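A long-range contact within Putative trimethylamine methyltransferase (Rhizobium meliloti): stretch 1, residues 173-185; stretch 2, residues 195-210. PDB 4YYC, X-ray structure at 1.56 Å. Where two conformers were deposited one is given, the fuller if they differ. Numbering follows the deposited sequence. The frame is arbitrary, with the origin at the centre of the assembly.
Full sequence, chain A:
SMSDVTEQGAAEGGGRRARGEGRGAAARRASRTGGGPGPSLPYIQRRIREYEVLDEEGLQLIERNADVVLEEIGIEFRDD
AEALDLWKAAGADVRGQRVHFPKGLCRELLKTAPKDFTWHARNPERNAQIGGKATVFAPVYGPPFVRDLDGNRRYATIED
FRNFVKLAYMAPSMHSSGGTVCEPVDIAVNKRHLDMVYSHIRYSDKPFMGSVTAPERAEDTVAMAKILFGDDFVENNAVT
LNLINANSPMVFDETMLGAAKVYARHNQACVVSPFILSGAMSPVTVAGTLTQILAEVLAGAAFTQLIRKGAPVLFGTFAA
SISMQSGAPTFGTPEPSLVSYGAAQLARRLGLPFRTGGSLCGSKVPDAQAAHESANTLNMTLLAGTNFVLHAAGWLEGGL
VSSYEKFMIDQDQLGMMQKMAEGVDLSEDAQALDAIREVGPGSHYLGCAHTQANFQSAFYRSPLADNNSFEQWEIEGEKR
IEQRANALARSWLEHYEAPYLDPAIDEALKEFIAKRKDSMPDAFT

Stretch 1 173-185: SMHSSGGTVCEPV
Stretch 2 (195-210) DMVYSHIRYSDKPFMG

Stretch 1 is an irregular chain without helix or strand: His175 (phi/psi -89/-26), Ser177 (-70/-24) and Val181 (-61/-30) bend it, and Gly178 has positive phi. Stretch 2 begins as a helix, 195-202, then turns through a loop so that its last residues run beside stretch 1. Helix side chains meet the loop, backbone meets backbone, and loop side chains reach backbone carbonyls, together burying 669 Å². Met196, Ser177 and His200 cover the most surface.

Met196, a selenomethionine, covers the most of all. Extending from the helix toward stretch 1 with chi angles m, t, p, it places its SE 3.8 Å from Pro184 CD, a greasy contact against the proline ring, and its CE 3.6 Å from Thr180 OG1. It lies one helical turn before His200, so an apolar and a polar anchor share one side of the helix.

His200 (chi1 m, chi2 -68°), pointing toward stretch 1 from the last full turn of the helix, uses both ring nitrogens. His200 ND1 pairs with Ser177 OG at 2.7 Å, while His200 NE2 donates to Gly179 O at 2.8 Å; both partners lie near the ring plane, as in-plane nitrogen bonding requires. Gly178 O sits over one ring face, 3.3 Å from His200 CE1.

Ser177 (t) points toward stretch 2, and its OG also shares water 1 with Ser204 OG, each 2.7 Å from the water. Its backbone helps set the register: Ser176 lies beside Pro207 and Ser177 beside Phe208, each at 5.0 Å CA to CA, then Gly179 beside Met209 at 4.5 Å CA to CA. Both chains therefore advance in the same direction. Two backbone bonds hold this alignment: Ser177 N donates to Pro207 O at 2.9 Å, and Met209 N donates to Gly178 O at 2.9 Å. Pro207 O also accepts from Ser176 OG at 2.8 Å; Ser176 is t, and Ser176 OG takes a bond from Gly178 N at 3.0 Å, so one hydroxyl ties its own turn to the neighbouring chain.

The backbone that presents these carbonyls depends on glycine. At 89/-160, Gly178 has angles at which a CB would jam against the preceding carbonyl. Gly179, at -132/-106, brings its CA 3.7 Å from Met209 CB, and a CB there would be tight against that atom.

At the other end Lys206, m then t, t, t, stretches fully to donate from NZ to Met174 O at 2.8 Å, its CB passing 3.8 Å from Ser177 N. The rule is economical: buried loop carbonyls receive side-chain donors from Lys206, His200 and Ser176, glycines admit the close approach, and the apolar end of Met196 packs on Pro184.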

# COMPACT_ATOMS: atom_id res chain seq x y z
N SER A 173 13.04 -10.21 8.87
CA SER A 173 12.46 -10.49 7.55
C SER A 173 13.34 -10.03 6.41
O SER A 173 12.90 -10.00 5.27
CB SER A 173 11.01 -9.96 7.41
OG SER A 173 10.10 -10.73 8.18
N MSE A 174 14.61 -9.73 6.69
CA MSE A 174 15.59 -9.48 5.60
C MSE A 174 16.17 -10.81 5.27
O MSE A 174 16.93 -11.38 6.05
CB MSE A 174 16.61 -8.44 6.04
CG MSE A 174 17.52 -7.97 4.93
SE MSE A 174 16.45 -7.18 3.47
CE MSE A 174 16.20 -5.53 4.29
N HIS A 175 15.86 -11.38 4.11
CA HIS A 175 16.26 -12.76 3.84
C HIS A 175 17.63 -12.85 3.20
O HIS A 175 18.26 -13.90 3.30
CB HIS A 175 15.23 -13.44 2.97
CG HIS A 175 13.83 -13.24 3.48
ND1 HIS A 175 12.91 -12.47 2.82
CD2 HIS A 175 13.22 -13.68 4.61
CE1 HIS A 175 11.78 -12.45 3.51
NE2 HIS A 175 11.95 -13.17 4.60
N SER A 176 18.04 -11.82 2.50
CA SER A 176 19.37 -11.76 1.87
C SER A 176 20.19 -10.67 2.49
O SER A 176 19.66 -9.62 2.85
CB SER A 176 19.19 -11.44 0.40
OG SER A 176 20.41 -11.14 -0.27
N SER A 177 21.50 -10.89 2.51
CA SER A 177 22.49 -9.89 2.92
C SER A 177 22.62 -8.76 1.93
O SER A 177 23.04 -7.66 2.28
CB SER A 177 23.84 -10.55 3.11
OG SER A 177 24.72 -9.78 3.89
N GLY A 178 22.27 -9.01 0.69
CA GLY A 178 22.39 -7.99 -0.37
C GLY A 178 23.76 -7.98 -1.07
O GLY A 178 24.47 -8.96 -1.07
N GLY A 179 24.02 -6.84 -1.70
CA GLY A 179 25.18 -6.63 -2.50
C GLY A 179 25.84 -5.33 -2.12
O GLY A 179 26.42 -5.21 -1.04
N THR A 180 25.71 -4.32 -2.95
CA THR A 180 26.34 -3.02 -2.72
C THR A 180 25.42 -2.21 -1.78
O THR A 180 24.76 -1.26 -2.18
CB THR A 180 26.52 -2.31 -4.05
OG1 THR A 180 27.29 -3.15 -4.92
CG2 THR A 180 27.18 -0.96 -3.92
N VAL A 181 25.42 -2.58 -0.51
CA VAL A 181 24.49 -1.94 0.45
C VAL A 181 24.77 -0.45 0.56
O VAL A 181 23.85 0.34 0.80
CB VAL A 181 24.47 -2.66 1.81
CG1 VAL A 181 23.97 -4.07 1.64
CG2 VAL A 181 25.85 -2.68 2.52
N CYS A 182 26.03 -0.09 0.35
CA CYS A 182 26.44 1.27 0.01
C CYS A 182 27.77 1.16 -0.72
O CYS A 182 28.33 0.09 -0.78
CB CYS A 182 26.51 2.16 1.24
SG CYS A 182 27.64 1.59 2.54
N GLU A 183 28.23 2.25 -1.29
CA GLU A 183 29.49 2.27 -2.01
C GLU A 183 30.57 2.80 -1.08
O GLU A 183 30.56 4.00 -0.76
CB GLU A 183 29.32 3.19 -3.23
CG GLU A 183 30.48 3.20 -4.20
CD GLU A 183 30.61 1.91 -4.97
OE1 GLU A 183 29.59 1.33 -5.38
OE2 GLU A 183 31.77 1.49 -5.24
N PRO A 184 31.51 1.97 -0.62
CA PRO A 184 32.53 2.48 0.37
C PRO A 184 33.60 3.35 -0.25
O PRO A 184 34.39 2.87 -1.08
CB PRO A 184 33.14 1.21 0.96
CG PRO A 184 32.90 0.18 -0.06
CD PRO A 184 31.65 0.51 -0.83
N VAL A 185 33.64 4.61 0.13
CA VAL A 185 34.52 5.57 -0.52
C VAL A 185 35.97 5.40 -0.09
O VAL A 185 36.89 5.90 -0.77
CB VAL A 185 34.04 6.99 -0.22
CG1 VAL A 185 34.47 7.42 1.17
CG2 VAL A 185 34.53 7.97 -1.26
N ASP A 195 36.59 -6.42 -0.28
CA ASP A 195 36.09 -6.12 1.09
C ASP A 195 34.57 -6.20 1.21
O ASP A 195 34.06 -6.59 2.27
CB ASP A 195 36.61 -4.76 1.54
CG ASP A 195 38.10 -4.75 1.66
OD1 ASP A 195 38.66 -5.39 2.60
OD2 ASP A 195 38.76 -4.19 0.78
N MSE A 196 33.89 -5.82 0.14
CA MSE A 196 32.41 -5.83 0.10
C MSE A 196 32.00 -7.29 0.17
O MSE A 196 31.18 -7.65 1.02
CB MSE A 196 31.94 -5.10 -1.13
CG MSE A 196 32.17 -3.60 -1.00
SE MSE A 196 32.22 -2.73 -2.79
CE MSE A 196 30.33 -2.67 -2.98
N VAL A 197 32.51 -8.15 -0.72
CA VAL A 197 32.12 -9.57 -0.64
C VAL A 197 32.51 -10.18 0.72
O VAL A 197 31.74 -10.89 1.37
CB VAL A 197 32.70 -10.39 -1.82
CG1 VAL A 197 32.49 -11.88 -1.61
CG2 VAL A 197 32.11 -9.89 -3.14
N TYR A 198 33.72 -9.90 1.17
CA TYR A 198 34.18 -10.42 2.45
C TYR A 198 33.23 -10.04 3.57
O TYR A 198 32.94 -10.85 4.46
CB TYR A 198 35.57 -9.91 2.79
CG TYR A 198 36.08 -10.43 4.13
CD1 TYR A 198 36.57 -11.73 4.26
CD2 TYR A 198 36.02 -9.66 5.26
CE1 TYR A 198 37.06 -12.21 5.48
CE2 TYR A 198 36.46 -10.12 6.49
CZ TYR A 198 36.98 -11.40 6.61
OH TYR A 198 37.40 -11.82 7.86
N SER A 199 32.73 -8.80 3.53
CA SER A 199 31.82 -8.31 4.59
C SER A 199 30.54 -9.15 4.67
O SER A 199 30.07 -9.47 5.75
CB SER A 199 31.48 -6.83 4.37
OG SER A 199 32.65 -6.08 4.51
N HIS A 200 29.98 -9.54 3.52
CA HIS A 200 28.81 -10.41 3.48
C HIS A 200 29.09 -11.80 4.06
O HIS A 200 28.18 -12.46 4.52
CB HIS A 200 28.27 -10.54 2.06
CG HIS A 200 27.63 -9.28 1.54
ND1 HIS A 200 26.45 -8.79 2.06
CD2 HIS A 200 27.99 -8.41 0.57
CE1 HIS A 200 26.12 -7.68 1.43
NE2 HIS A 200 27.04 -7.43 0.52
N ILE A 201 30.34 -12.23 4.04
CA ILE A 201 30.71 -13.54 4.58
C ILE A 201 31.01 -13.46 6.05
O ILE A 201 30.58 -14.35 6.80
CB ILE A 201 31.88 -14.16 3.78
CG1 ILE A 201 31.51 -14.28 2.31
CG2 ILE A 201 32.28 -15.49 4.39
CD1 ILE A 201 32.66 -14.54 1.36
N ARG A 202 31.76 -12.44 6.44
CA ARG A 202 32.25 -12.31 7.83
C ARG A 202 31.12 -11.88 8.78
O ARG A 202 31.04 -12.36 9.91
CB ARG A 202 33.42 -11.31 7.87
CG ARG A 202 34.07 -11.03 9.23
CD ARG A 202 34.63 -12.26 9.93
NE ARG A 202 33.53 -12.99 10.49
CZ ARG A 202 33.56 -13.97 11.37
NH1 ARG A 202 34.70 -14.37 11.95
NH2 ARG A 202 32.38 -14.49 11.69
N TYR A 203 30.24 -10.98 8.33
CA TYR A 203 29.26 -10.35 9.21
C TYR A 203 27.86 -10.87 9.02
O TYR A 203 26.94 -10.47 9.75
CB TYR A 203 29.31 -8.84 9.06
CG TYR A 203 30.66 -8.28 9.45
CD1 TYR A 203 31.03 -8.20 10.77
CD2 TYR A 203 31.57 -7.87 8.48
CE1 TYR A 203 32.28 -7.69 11.13
CE2 TYR A 203 32.83 -7.38 8.81
CZ TYR A 203 33.17 -7.28 10.13
OH TYR A 203 34.43 -6.80 10.47
N SER A 204 27.68 -11.81 8.09
CA SER A 204 26.34 -12.40 7.87
C SER A 204 26.52 -13.85 7.45
O SER A 204 27.63 -14.24 7.03
CB SER A 204 25.64 -11.66 6.76
OG SER A 204 24.28 -12.06 6.70
N ASP A 205 25.44 -14.61 7.52
CA ASP A 205 25.39 -15.94 6.92
C ASP A 205 24.19 -16.10 6.00
O ASP A 205 23.83 -17.22 5.66
CB ASP A 205 25.44 -17.04 8.00
CG ASP A 205 24.26 -16.99 8.95
OD1 ASP A 205 23.39 -16.13 8.80
OD2 ASP A 205 24.22 -17.88 9.85
N LYS A 206 23.60 -14.97 5.60
CA LYS A 206 22.48 -14.94 4.67
C LYS A 206 23.01 -14.89 3.25
O LYS A 206 24.12 -14.48 3.01
CB LYS A 206 21.56 -13.76 4.98
CG LYS A 206 20.81 -13.89 6.29
CD LYS A 206 19.95 -12.69 6.67
CE LYS A 206 19.28 -12.92 8.02
NZ LYS A 206 18.40 -11.77 8.36
N PRO A 207 22.20 -15.29 2.26
CA PRO A 207 22.70 -15.31 0.88
C PRO A 207 23.03 -13.91 0.37
O PRO A 207 22.34 -12.97 0.69
CB PRO A 207 21.57 -15.91 0.08
CG PRO A 207 20.48 -16.15 0.99
CD PRO A 207 20.84 -15.84 2.39
N PHE A 208 24.10 -13.80 -0.40
CA PHE A 208 24.63 -12.50 -0.80
C PHE A 208 24.79 -12.40 -2.30
O PHE A 208 24.68 -13.40 -3.03
CB PHE A 208 25.93 -12.21 -0.03
CG PHE A 208 27.07 -13.14 -0.37
CD1 PHE A 208 27.86 -12.90 -1.48
CD2 PHE A 208 27.34 -14.28 0.40
CE1 PHE A 208 28.93 -13.73 -1.79
CE2 PHE A 208 28.38 -15.13 0.07
CZ PHE A 208 29.18 -14.86 -1.03
N MSE A 209 25.09 -11.19 -2.75
CA MSE A 209 25.20 -10.85 -4.16
C MSE A 209 26.63 -10.57 -4.51
O MSE A 209 27.44 -10.18 -3.66
CB MSE A 209 24.35 -9.60 -4.46
CG MSE A 209 22.87 -9.80 -4.21
SE MSE A 209 21.89 -8.13 -4.46
CE MSE A 209 21.84 -8.14 -6.39
N GLY A 210 26.96 -10.71 -5.78
CA GLY A 210 28.32 -10.55 -6.25
C GLY A 210 28.64 -9.22 -6.86
O GLY A 210 27.78 -8.36 -7.05
O HOH W 1 23.31 -9.56 6.17
O HOH W 2 27.33 -6.10 -5.12